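Local atomic coordinates of fatty acid amide hydrolase (Candida albicans, PDB entry 6KVR), a protein that probably hydrolyses the amide bond of monocarboxylic acid amides, releasing the carboxylate and ammonium, as a serine hydrolase of the amidase signature family. Residues G251-G255 against G256-A260; A300-I303 against D304-E307; T391-K394 against M395-C398; S485-I489 against L490-T494; S546-R549 against Y550-E553. All coordinates share one frame; numbering follows the deposited sequence.

Contact 1 of 5, residues G251-G255 against G256-A260; sequences GSDIG and GSIRA
G256 faces the carboxylate of D253 through its backbone N, which gives a weak bond to D253 OD1 (3.0 Å, 123° at the hydrogen). Its backbone angles (phi 127°) would press a beta carbon against G255 O, so the turn calls for glycine here. S257, the predicted acyl-ester nucleophile, lays CB against S252 O at 3.1 Å, while S257 OG lies 3.1 Å from I254 O and has S233 OG as a weak partner. I258 N donates to D253 OD2 at 2.8 Å, coming from above the carboxylate plane, and the CG1 branch of I258 rests on S252 O. The backbone N of R259 donates to the same oxygen, with R259 N to D253 OD2 3.3 Å and nearly in line with the C-O bond. The R259 chain, bent at chi3 (-51°), then folds back so that NH1 forms a salt bridge with D253 OD2 at 2.6 Å, the carboxylate meeting the guanidinium at its edge. D253 ties strand end, turn and helix start together next to the predicted Ser-Ser-Lys site; in this protein S252 OG bonds K158. The turn joins strand 248-253 to helix 259-265; N488 of helix 482-490 bonds D253 OD1, and Q544 of strand 540-546 bonds R259 NE.

Contact 2 of 5, residues A300-I303 against D304-E307; sequences ARSI and DDLE
A300 closes its strand with CB against the helix that follows, 3.6 Å from D305 CB and 3.8 Å from L306 CD2. Next along the chain, R301 NH1 forms a salt bridge with D83, while the backbone N of R301 gives a hydrogen to a water (2.9 Å) that in turn donates to D305 OD1. At S302 the hydroxyl is placed between backbone N and carbonyl carbon (chi1 72°), which turns OG back over the first helical turn to accept a weak bond from D305 N, 3.3 Å and 148°. S302 O takes a further weak bond from L306 N at 3.4 Å. The D305 carboxylate lies beside OG without bonding it; its oxygens are instead held by A86 N and T87 OG1. I303 then starts the regular pattern, its carbonyl O accepting from E307 N at 2.9 Å with the donor nearly in line with C=O. Its side chain and that of L306 meet loosely, CD1 to CD1 4.3 Å, and both pack on L495 and H268 of the central sheet. A serine N-cap is thereby defined at the start of helix 303-317, joining it to strand 295-300 in a strand-to-helix turn of the amidase core.

Contact 3 of 5, residues T391-K394 against M395-C398; sequences TVHK and MYNC
Y396 turns an edge of its ring to the imidazole of H393, with CE2 4.0 Å above the imidazole plane and over its centre. The centroids are 5.2 Å apart and the planes stand at 64°, which defines an edge-to-face, T-shaped pair between residues three apart that point the same way. The phenol ring has a second neighbour: V392 O lies 3.4 Å above one face, displaced toward the rim. Beyond it, V392 CG2 touches the phenol end, 4.0 Å from Y396 CZ; with CG2 anti to the backbone N, this branch runs toward the following turn. These contacts follow from the i to i+3 and i to i+4 spacing of helix 385-397, whose main-chain bonds include Y396 N to V392 O (3.1 Å) and M395 N to T391 O (3.0 Å). Near the helix's end the pattern changes, since N397 N donates to K394 O, three residues back, from 56° out of the carbonyl plane. On another side of the helix, the selenomethionine M395 runs extended beyond CG, bringing CE to within 4.2 Å of T391 CG2. Farther out, H393 ND1 bonds Y389 O, which helps fix the rotation of the imidazole. V392 and Y396 pack on I489 and S485 of helix 482-490, while the Y396 side chain also comes close to G255 of the predicted substrate-binding loop. C398 packs on R438 of the second subunit.

Contact 4 of 5, residues S485-I489 against L490-T494; sequences SLWNI and LDFPT
D491 adopts a positive phi (56°), less common for a residue other than glycine, and so turns the chain out of helix 482-490. The bonds around it define a Schellman motif: F492 N donates to W487 O at 3.3 Å, in the carbonyl plane and on a lone pair, and D491 N gives a weak bond to N488 O. Just before it, L490 N still makes the regular i to i+4 bond to L486 O, at 3.1 Å. The reversal returns F492 and T494 to the side of the W487 indole. L490 lies alongside W487 and points the same way, its CD1 3.6 Å from W487 CZ3 and 3.8 Å from L486 CD1. F492 crosses the indole obliquely, CD2 to W487 CZ3 3.8 Å, with the six-membered ring and the phenyl plane 32° apart. L490 CD1 and F492 CD2 thus both touch W487 CZ3, about 80° apart as seen from that carbon. L486 CD2 lies 3.7 Å above one face of the W487 ring, and L490 CB 3.7 Å above one face of the F492 ring, each toward the rim. T494 crosses W487 at about a right angle near the root of the indole, OG1 3.5 Å from W487 CB; T494 OG1 also has S546 OG and F492 O within bonding distance. N488 ND2 bonds D253 OD1 beside the predicted catalytic loop. The buried D491 carboxylate, bonded by T274 OG1, ties the helix end to R271 and R549 through salt bridges, and these two arginines would probably favour its ionised form.

Contact 5 of 5, residues S546-R549 against Y550-E553; sequences SGKR and YFDE
F551 carries K548 over one face of its ring: NZ stands 4.8 Å from the centroid and 14° off the ring normal, a cation-pi geometry. The lysine gets there through a bend at chi3, which curls the ammonium end over the phenyl, while its CB stays 4.0 Å from F551 CD1. At the ring's edge, near its plane, R549 O approaches F551 CD1 to 3.2 Å. The second flat pair is R549 with Y550, lying side by side and pointing the same way. Y550 CE2 sits 4.0 Å above the guanidinium plane, over its centre, but the two planes are 60° apart, so CE2 sits over the guanidinium and the groups do not stack flat. The polar ends have partners elsewhere: R549 NH2 forms a salt bridge with D491, Y550 OH bonds T274 O, and these bonds help hold the guanidinium and the phenol in their turned positions. Beneath the side chains the backbone is closed by one bond, F551 N to K548 O, at 3.0 Å. Y550 at the third position has a positive phi of 71°, and Y550 N is hydrogen-bonded to T273 OG1. From the second subunit, S324 O bonds R549 NH1 while L327 and P328 pack on Y550 and F551, placing the turn at the dimer interface. The geometry is that of a type II beta turn from K548 to F551, which leads from strand 540-546 into helix 552-565, with F551 at the N-cap position.

Along the chain the five contacts follow in series from 1 to 5. In space, contacts 1, 3 and 4 all touch one another, and contact 4 also touches contact 5. Contact 1 is nearest the centre of the molecule, about 5 Å from it; the centres of contacts 1 and 4, and of 4 and 5, are each about 10 Å apart. Contacts 1, 2, 4 and 5 occur where strands of the one mixed sheet meet helices, whereas contact 3 lies on helix 385-397 beside helix 482-490. Contact 2 touches none of the others; its nearest atoms are about 6 Å from contact 5. Contacts 3 and 5 both touch the second subunit, so packing, hydrogen bonds and a salt bridge connect the predicted catalytic loop to residues at the dimer interface.

Contact 1 of 5, residues G251-G255 against G256-A260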
loop_
_atom_site.group_PDB
_atom_site.type_symbol
_atom_site.label_atom_id
_atom_site.label_comp_id
_atom_site.label_asym_id
_atom_site.label_seq_id
_atom_site.Cartn_x
_atom_site.Cartn_y
_atom_site.Cartn_z
ATOM N N GLY A 251 7.270 -16.955 9.609
ATOM C CA GLY A 251 6.825 -16.115 10.705
ATOM C C GLY A 251 6.162 -14.831 10.229
ATOM O O GLY A 251 5.866 -14.671 9.045
ATOM N N SER A 252 5.934 -13.909 11.153
ATOM C CA SER A 252 5.379 -12.606 10.847
ATOM C C SER A 252 6.164 -11.573 11.644
ATOM O O SER A 252 6.844 -11.906 12.621
ATOM C CB SER A 252 3.888 -12.538 11.187
ATOM O OG SER A 252 3.710 -12.680 12.591
ATOM N N ASP A 253 6.079 -10.313 11.219
ATOM C CA ASP A 253 6.999 -9.292 11.730
ATOM C C ASP A 253 6.273 -7.949 11.698
ATOM O O ASP A 253 6.027 -7.369 10.638
ATOM C CB ASP A 253 8.305 -9.263 10.943
ATOM C CG ASP A 253 9.412 -8.415 11.619
ATOM O OD1 ASP A 253 9.167 -7.226 11.943
ATOM O OD2 ASP A 253 10.556 -8.931 11.789
ATOM N N ILE A 254 5.830 -7.552 12.862
ATOM C CA ILE A 254 5.649 -6.180 13.265
ATOM C C ILE A 254 6.641 -6.051 14.412
ATOM O O ILE A 254 6.884 -7.033 15.134
ATOM C CB ILE A 254 4.182 -5.937 13.694
ATOM C CG1 ILE A 254 3.633 -4.594 13.194
ATOM C CG2 ILE A 254 4.000 -6.079 15.203
ATOM C CD1 ILE A 254 2.098 -4.409 13.437
ATOM N N GLY A 255 7.301 -4.908 14.522
ATOM C CA GLY A 255 8.229 -4.706 15.640
ATOM C C GLY A 255 9.509 -5.530 15.658
ATOM O O GLY A 255 10.405 -5.225 16.471
ATOM N N GLY A 256 9.641 -6.568 14.832
ATOM C CA GLY A 256 10.874 -7.343 14.817
ATOM C C GLY A 256 10.688 -8.839 14.983
ATOM O O GLY A 256 11.659 -9.564 15.211
ATOM N N SER A 257 9.454 -9.325 14.850
ATOM C CA SER A 257 9.141 -10.697 15.228
ATOM C C SER A 257 9.657 -11.759 14.242
ATOM O O SER A 257 9.475 -12.940 14.534
ATOM C CB SER A 257 7.628 -10.849 15.420
ATOM O OG SER A 257 7.146 -9.862 16.330
ATOM N N ILE A 258 10.258 -11.412 13.105
ATOM C CA ILE A 258 11.048 -12.375 12.320
ATOM C C ILE A 258 12.533 -12.205 12.584
ATOM O O ILE A 258 13.242 -13.167 12.887
ATOM C CB ILE A 258 10.760 -12.249 10.808
ATOM C CG1 ILE A 258 9.365 -12.752 10.443
ATOM C CG2 ILE A 258 11.811 -13.023 10.015
ATOM C CD1 ILE A 258 8.969 -12.406 9.007
ATOM N N ARG A 259 13.015 -10.971 12.484
ATOM C CA ARG A 259 14.450 -10.720 12.544
ATOM C C ARG A 259 15.040 -11.018 13.915
ATOM O O ARG A 259 16.139 -11.571 13.998
ATOM C CB ARG A 259 14.695 -9.291 12.116
ATOM C CG ARG A 259 13.969 -9.156 10.822
ATOM C CD ARG A 259 14.299 -7.980 10.044
ATOM N NE ARG A 259 14.227 -6.724 10.758
ATOM C CZ ARG A 259 13.135 -6.186 11.273
ATOM N NH1 ARG A 259 12.000 -6.842 11.315
ATOM N NH2 ARG A 259 13.186 -4.934 11.709
ATOM N N ALA A 260 14.329 -10.670 15.007
ATOM C CA ALA A 260 14.902 -10.905 16.335
ATOM C C ALA A 260 15.043 -12.386 16.651
ATOM O O ALA A 260 16.158 -12.806 17.012
ATOM C CB ALA A 260 14.095 -10.172 17.412
#

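Contact 2 of 5, residues A300-I303 against D304-E307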
loop_
_atom_site.group_PDB
_atom_site.type_symbol
_atom_site.label_atom_id
_atom_site.label_comp_id
_atom_site.label_asym_id
_atom_site.label_seq_id
_atom_site.Cartn_x
_atom_site.Cartn_y
_atom_site.Cartn_z
ATOM N N ALA A 300 15.417 -19.410 7.687
ATOM C CA ALA A 300 16.125 -20.607 7.240
ATOM C C ALA A 300 17.580 -20.553 7.697
ATOM O O ALA A 300 18.047 -19.566 8.274
ATOM C CB ALA A 300 16.041 -20.757 5.720
ATOM N N ARG A 301 18.303 -21.637 7.421
ATOM C CA ARG A 301 19.721 -21.700 7.724
ATOM C C ARG A 301 20.597 -21.412 6.514
ATOM O O ARG A 301 21.808 -21.645 6.580
ATOM C CB ARG A 301 20.071 -23.052 8.339
ATOM C CG ARG A 301 19.501 -23.198 9.750
ATOM C CD ARG A 301 20.127 -24.364 10.471
ATOM N NE ARG A 301 19.681 -25.606 9.866
ATOM C CZ ARG A 301 20.364 -26.742 9.912
ATOM N NH1 ARG A 301 21.509 -26.835 10.578
ATOM N NH2 ARG A 301 19.887 -27.807 9.272
ATOM N N SER A 302 20.028 -20.892 5.422
ATOM C CA SER A 302 20.843 -20.366 4.334
ATOM C C SER A 302 20.075 -19.284 3.580
ATOM O O SER A 302 18.843 -19.296 3.520
ATOM C CB SER A 302 21.287 -21.466 3.362
ATOM O OG SER A 302 20.209 -21.928 2.582
ATOM N N ILE A 303 20.823 -18.352 2.995
ATOM C CA ILE A 303 20.189 -17.285 2.231
ATOM C C ILE A 303 19.562 -17.823 0.948
ATOM O O ILE A 303 18.509 -17.331 0.524
ATOM C CB ILE A 303 21.204 -16.164 1.958
ATOM C CG1 ILE A 303 21.895 -15.797 3.269
ATOM C CG2 ILE A 303 20.529 -14.959 1.297
ATOM C CD1 ILE A 303 21.077 -14.910 4.177
ATOM N N ASP A 304 20.179 -18.832 0.313
ATOM C CA ASP A 304 19.556 -19.504 -0.830
ATOM C C ASP A 304 18.125 -19.914 -0.517
ATOM O O ASP A 304 17.227 -19.780 -1.357
ATOM C CB ASP A 304 20.325 -20.774 -1.222
ATOM C CG ASP A 304 21.790 -20.537 -1.493
ATOM O OD1 ASP A 304 22.185 -19.384 -1.767
ATOM O OD2 ASP A 304 22.547 -21.535 -1.428
ATOM N N ASP A 305 17.909 -20.447 0.682
ATOM C CA ASP A 305 16.592 -20.933 1.065
ATOM C C ASP A 305 15.591 -19.784 1.186
ATOM O O ASP A 305 14.491 -19.858 0.623
ATOM C CB ASP A 305 16.729 -21.733 2.356
ATOM C CG ASP A 305 17.329 -23.112 2.099
ATOM O OD1 ASP A 305 17.341 -23.956 3.009
ATOM O OD2 ASP A 305 17.749 -23.356 0.927
ATOM N N LEU A 306 15.972 -18.690 1.861
ATOM C CA LEU A 306 15.154 -17.473 1.826
ATOM C C LEU A 306 14.819 -17.089 0.392
ATOM O O LEU A 306 13.673 -16.767 0.078
ATOM C CB LEU A 306 15.881 -16.322 2.521
ATOM C CG LEU A 306 16.373 -16.527 3.960
ATOM C CD1 LEU A 306 16.775 -15.196 4.557
ATOM C CD2 LEU A 306 15.289 -17.185 4.800
ATOM N N GLU A 307 15.813 -17.138 -0.503
ATOM C CA GLU A 307 15.582 -16.731 -1.887
ATOM C C GLU A 307 14.642 -17.700 -2.598
ATOM O O GLU A 307 13.730 -17.278 -3.323
ATOM C CB GLU A 307 16.918 -16.618 -2.627
ATOM C CG GLU A 307 16.949 -15.634 -3.786
ATOM C CD GLU A 307 16.495 -16.262 -5.098
ATOM O OE1 GLU A 307 16.820 -17.456 -5.322
ATOM O OE2 GLU A 307 15.870 -15.555 -5.933
HETATM O O HOH W 1 17.600 -24.027 5.843
#

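Contact 3 of 5, residues T391-K394 against M395-C398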
loop_
_atom_site.group_PDB
_atom_site.type_symbol
_atom_site.label_atom_id
_atom_site.label_comp_id
_atom_site.label_asym_id
_atom_site.label_seq_id
_atom_site.Cartn_x
_atom_site.Cartn_y
_atom_site.Cartn_z
ATOM N N THR A 391 6.699 7.377 17.506
ATOM C CA THR A 391 5.559 7.306 16.602
ATOM C C THR A 391 5.095 5.867 16.426
ATOM O O THR A 391 3.896 5.580 16.492
ATOM C CB THR A 391 5.898 7.931 15.243
ATOM O OG1 THR A 391 6.299 9.291 15.432
ATOM C CG2 THR A 391 4.666 7.898 14.327
ATOM N N VAL A 392 6.030 4.938 16.212
ATOM C CA VAL A 392 5.582 3.578 15.951
ATOM C C VAL A 392 4.996 2.954 17.213
ATOM O O VAL A 392 4.009 2.211 17.147
ATOM C CB VAL A 392 6.717 2.726 15.350
ATOM C CG1 VAL A 392 7.712 2.224 16.421
ATOM C CG2 VAL A 392 6.101 1.564 14.537
ATOM N N HIS A 393 5.524 3.299 18.386
ATOM C CA HIS A 393 4.950 2.723 19.597
ATOM C C HIS A 393 3.591 3.327 19.924
ATOM O O HIS A 393 2.752 2.644 20.517
ATOM C CB HIS A 393 5.925 2.842 20.768
ATOM C CG HIS A 393 7.009 1.807 20.718
ATOM N ND1 HIS A 393 7.920 1.737 19.686
ATOM C CD2 HIS A 393 7.236 0.720 21.491
ATOM C CE1 HIS A 393 8.707 0.688 19.863
ATOM N NE2 HIS A 393 8.312 0.054 20.953
ATOM N N LYS A 394 3.342 4.591 19.546
ATOM C CA LYS A 394 1.987 5.117 19.664
ATOM C C LYS A 394 1.052 4.353 18.741
ATOM O O LYS A 394 -0.083 4.033 19.119
ATOM C CB LYS A 394 1.953 6.615 19.325
ATOM C CG LYS A 394 2.532 7.558 20.373
ATOM C CD LYS A 394 2.392 9.008 19.875
ATOM C CE LYS A 394 3.096 10.026 20.775
ATOM N NZ LYS A 394 3.588 11.203 19.966
HETATM N N MSE A 395 1.529 4.036 17.529
HETATM C CA MSE A 395 0.733 3.386 16.485
HETATM C C MSE A 395 0.266 2.023 16.956
HETATM O O MSE A 395 -0.854 1.610 16.654
HETATM C CB MSE A 395 1.529 3.216 15.181
HETATM C CG MSE A 395 1.569 4.432 14.257
HETATM SE SE MSE A 395 2.806 4.138 12.729
HETATM C CE MSE A 395 2.345 5.667 11.621
ATOM N N TYR A 396 1.135 1.321 17.691
ATOM C CA TYR A 396 0.788 -0.016 18.164
ATOM C C TYR A 396 -0.488 0.001 18.991
ATOM O O TYR A 396 -1.299 -0.929 18.900
ATOM C CB TYR A 396 1.925 -0.621 18.996
ATOM C CG TYR A 396 3.149 -0.986 18.205
ATOM C CD1 TYR A 396 3.051 -1.378 16.882
ATOM C CD2 TYR A 396 4.419 -0.956 18.798
ATOM C CE1 TYR A 396 4.192 -1.706 16.150
ATOM C CE2 TYR A 396 5.559 -1.292 18.082
ATOM C CZ TYR A 396 5.438 -1.670 16.758
ATOM O OH TYR A 396 6.560 -1.996 16.033
ATOM N N ASN A 397 -0.689 1.052 19.801
ATOM C CA ASN A 397 -1.744 1.058 20.812
ATOM C C ASN A 397 -2.808 2.125 20.584
ATOM O O ASN A 397 -3.650 2.331 21.466
ATOM C CB ASN A 397 -1.143 1.239 22.215
ATOM C CG ASN A 397 -0.426 -0.001 22.710
ATOM O OD1 ASN A 397 -0.358 -1.014 22.009
ATOM N ND2 ASN A 397 0.112 0.068 23.929
ATOM N N CYS A 398 -2.819 2.799 19.427
ATOM C CA CYS A 398 -3.687 3.973 19.341
ATOM C C CYS A 398 -5.171 3.628 19.225
ATOM O O CYS A 398 -5.993 4.561 19.137
ATOM C CB CYS A 398 -3.264 4.881 18.174
ATOM S SG CYS A 398 -3.389 4.124 16.533
#

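Contact 4 of 5, residues S485-I489 against L490-T494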
loop_
_atom_site.group_PDB
_atom_site.type_symbol
_atom_site.label_atom_id
_atom_site.label_comp_id
_atom_site.label_asym_id
_atom_site.label_seq_id
_atom_site.Cartn_x
_atom_site.Cartn_y
_atom_site.Cartn_z
ATOM N N SER A 485 12.220 -2.077 15.331
ATOM C CA SER A 485 10.983 -1.373 15.033
ATOM C C SER A 485 11.205 -0.208 14.077
ATOM O O SER A 485 10.257 0.204 13.402
ATOM C CB SER A 485 10.314 -0.890 16.324
ATOM O OG SER A 485 11.072 0.126 16.954
ATOM N N LEU A 486 12.433 0.313 13.989
ATOM C CA LEU A 486 12.727 1.375 13.026
ATOM C C LEU A 486 12.390 0.942 11.602
ATOM O O LEU A 486 11.789 1.703 10.835
ATOM C CB LEU A 486 14.202 1.772 13.118
ATOM C CG LEU A 486 14.701 2.755 12.059
ATOM C CD1 LEU A 486 13.989 4.110 12.199
ATOM C CD2 LEU A 486 16.252 2.900 12.066
ATOM N N TRP A 487 12.783 -0.272 11.224
ATOM C CA TRP A 487 12.512 -0.730 9.868
ATOM C C TRP A 487 11.055 -1.146 9.656
ATOM O O TRP A 487 10.641 -1.326 8.500
ATOM C CB TRP A 487 13.486 -1.868 9.509
ATOM C CG TRP A 487 14.878 -1.438 9.876
ATOM C CD1 TRP A 487 15.650 -1.938 10.876
ATOM C CD2 TRP A 487 15.638 -0.357 9.284
ATOM N NE1 TRP A 487 16.848 -1.263 10.931
ATOM C CE2 TRP A 487 16.863 -0.285 9.970
ATOM C CE3 TRP A 487 15.400 0.542 8.238
ATOM C CZ2 TRP A 487 17.852 0.654 9.650
ATOM C CZ3 TRP A 487 16.394 1.475 7.913
ATOM C CH2 TRP A 487 17.597 1.527 8.624
ATOM N N ASN A 488 10.258 -1.264 10.727
ATOM C CA ASN A 488 8.825 -1.462 10.526
ATOM C C ASN A 488 8.130 -0.157 10.166
ATOM O O ASN A 488 7.270 -0.136 9.278
ATOM C CB ASN A 488 8.179 -2.059 11.770
ATOM C CG ASN A 488 8.677 -3.461 12.057
ATOM O OD1 ASN A 488 9.483 -3.664 12.958
ATOM N ND2 ASN A 488 8.224 -4.427 11.271
ATOM N N ILE A 489 8.481 0.942 10.837
ATOM C CA ILE A 489 7.804 2.189 10.501
ATOM C C ILE A 489 8.303 2.709 9.153
ATOM O O ILE A 489 7.523 3.262 8.380
ATOM C CB ILE A 489 7.937 3.237 11.636
ATOM C CG1 ILE A 489 7.066 4.450 11.327
ATOM C CG2 ILE A 489 9.386 3.688 11.842
ATOM C CD1 ILE A 489 7.093 5.538 12.414
ATOM N N LEU A 490 9.583 2.504 8.824
ATOM C CA LEU A 490 10.060 2.865 7.485
ATOM C C LEU A 490 9.603 1.878 6.418
ATOM O O LEU A 490 9.559 2.245 5.237
ATOM C CB LEU A 490 11.590 2.957 7.459
ATOM C CG LEU A 490 12.257 3.979 8.395
ATOM C CD1 LEU A 490 13.792 3.860 8.382
ATOM C CD2 LEU A 490 11.829 5.403 8.066
ATOM N N ASP A 491 9.254 0.646 6.807
ATOM C CA ASP A 491 8.908 -0.434 5.873
ATOM C C ASP A 491 10.022 -0.693 4.850
ATOM O O ASP A 491 9.776 -0.795 3.644
ATOM C CB ASP A 491 7.587 -0.171 5.152
ATOM C CG ASP A 491 7.063 -1.415 4.414
ATOM O OD1 ASP A 491 6.204 -1.268 3.502
ATOM O OD2 ASP A 491 7.524 -2.548 4.711
ATOM N N PHE A 492 11.253 -0.822 5.340
ATOM C CA PHE A 492 12.355 -1.206 4.456
ATOM C C PHE A 492 12.579 -2.711 4.536
ATOM O O PHE A 492 12.557 -3.282 5.634
ATOM C CB PHE A 492 13.665 -0.495 4.840
ATOM C CG PHE A 492 13.742 0.975 4.432
ATOM C CD1 PHE A 492 12.616 1.682 4.052
ATOM C CD2 PHE A 492 14.970 1.636 4.426
ATOM C CE1 PHE A 492 12.691 3.029 3.683
ATOM C CE2 PHE A 492 15.062 2.979 4.047
ATOM C CZ PHE A 492 13.911 3.678 3.675
ATOM N N PRO A 493 12.806 -3.419 3.426
ATOM C CA PRO A 493 13.097 -4.856 3.532
ATOM C C PRO A 493 14.429 -5.060 4.252
ATOM O O PRO A 493 15.421 -4.383 3.955
ATOM C CB PRO A 493 13.144 -5.322 2.073
ATOM C CG PRO A 493 13.518 -4.096 1.297
ATOM C CD PRO A 493 12.964 -2.910 2.053
ATOM N N THR A 494 14.428 -5.959 5.239
ATOM C CA THR A 494 15.560 -6.109 6.143
ATOM C C THR A 494 15.875 -7.583 6.350
ATOM O O THR A 494 15.024 -8.360 6.807
ATOM C CB THR A 494 15.274 -5.426 7.487
ATOM O OG1 THR A 494 14.978 -4.046 7.260
ATOM C CG2 THR A 494 16.486 -5.544 8.439
#

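Contact 5 of 5, residues S546-R549 against Y550-E553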
loop_
_atom_site.group_PDB
_atom_site.type_symbol
_atom_site.label_atom_id
_atom_site.label_comp_id
_atom_site.label_asym_id
_atom_site.label_seq_id
_atom_site.Cartn_x
_atom_site.Cartn_y
_atom_site.Cartn_z
ATOM N N SER A 546 19.410 -3.750 5.696
ATOM C CA SER A 546 18.196 -3.139 5.168
ATOM C C SER A 546 18.447 -2.489 3.808
ATOM O O SER A 546 19.445 -1.786 3.626
ATOM C CB SER A 546 17.661 -2.076 6.127
ATOM O OG SER A 546 17.577 -2.593 7.432
ATOM N N GLY A 547 17.520 -2.696 2.868
ATOM C CA GLY A 547 17.561 -2.061 1.573
ATOM C C GLY A 547 16.405 -1.096 1.364
ATOM O O GLY A 547 15.525 -0.946 2.208
ATOM N N LYS A 548 16.434 -0.422 0.211
ATOM C CA LYS A 548 15.336 0.464 -0.147
ATOM C C LYS A 548 14.053 -0.339 -0.382
ATOM O O LYS A 548 14.078 -1.540 -0.669
ATOM C CB LYS A 548 15.684 1.286 -1.394
ATOM C CG LYS A 548 16.608 2.476 -1.131
ATOM C CD LYS A 548 17.331 2.924 -2.399
ATOM C CE LYS A 548 17.620 1.731 -3.302
ATOM N NZ LYS A 548 18.545 2.072 -4.422
ATOM N N ARG A 549 12.917 0.354 -0.269
ATOM C CA ARG A 549 11.613 -0.307 -0.321
ATOM C C ARG A 549 11.407 -1.022 -1.649
ATOM O O ARG A 549 11.625 -0.442 -2.720
ATOM C CB ARG A 549 10.493 0.720 -0.108
ATOM C CG ARG A 549 10.449 1.307 1.283
ATOM C CD ARG A 549 9.188 2.136 1.467
ATOM N NE ARG A 549 8.034 1.307 1.791
ATOM C CZ ARG A 549 6.800 1.556 1.370
ATOM N NH1 ARG A 549 6.528 2.598 0.596
ATOM N NH2 ARG A 549 5.810 0.748 1.743
ATOM N N TYR A 550 10.977 -2.281 -1.564
ATOM C CA TYR A 550 10.681 -3.169 -2.691
ATOM C C TYR A 550 11.928 -3.619 -3.440
ATOM O O TYR A 550 11.823 -4.176 -4.535
ATOM C CB TYR A 550 9.656 -2.547 -3.649
ATOM C CG TYR A 550 8.344 -2.422 -2.931
ATOM C CD1 TYR A 550 7.557 -3.547 -2.696
ATOM C CD2 TYR A 550 7.932 -1.202 -2.405
ATOM C CE1 TYR A 550 6.372 -3.453 -1.998
ATOM C CE2 TYR A 550 6.748 -1.096 -1.699
ATOM C CZ TYR A 550 5.976 -2.222 -1.497
ATOM O OH TYR A 550 4.803 -2.111 -0.785
ATOM N N PHE A 551 13.105 -3.417 -2.859
ATOM C CA PHE A 551 14.343 -3.980 -3.397
ATOM C C PHE A 551 14.793 -5.198 -2.599
ATOM O O PHE A 551 15.992 -5.403 -2.383
ATOM C CB PHE A 551 15.431 -2.911 -3.439
ATOM C CG PHE A 551 15.233 -1.883 -4.537
ATOM C CD1 PHE A 551 14.225 -0.922 -4.438
ATOM C CD2 PHE A 551 16.045 -1.881 -5.671
ATOM C CE1 PHE A 551 14.035 0.030 -5.446
ATOM C CE2 PHE A 551 15.862 -0.923 -6.683
ATOM C CZ PHE A 551 14.855 0.032 -6.569
ATOM N N ASP A 552 13.824 -6.004 -2.135
ATOM C CA ASP A 552 14.102 -7.236 -1.389
ATOM C C ASP A 552 15.091 -8.143 -2.114
ATOM O O ASP A 552 15.909 -8.823 -1.477
ATOM C CB ASP A 552 12.803 -8.018 -1.157
ATOM C CG ASP A 552 11.663 -7.149 -0.653
ATOM O OD1 ASP A 552 11.258 -6.177 -1.331
ATOM O OD2 ASP A 552 11.159 -7.465 0.429
ATOM N N GLU A 553 14.975 -8.220 -3.439
ATOM C CA GLU A 553 15.817 -9.126 -4.211
ATOM C C GLU A 553 17.286 -8.766 -4.049
ATOM O O GLU A 553 18.126 -9.636 -3.801
ATOM C CB GLU A 553 15.398 -9.092 -5.687
ATOM C CG GLU A 553 13.985 -9.645 -5.929
ATOM C CD GLU A 553 12.906 -8.546 -5.972
ATOM O OE1 GLU A 553 13.024 -7.523 -5.248
ATOM O OE2 GLU A 553 11.935 -8.703 -6.749
#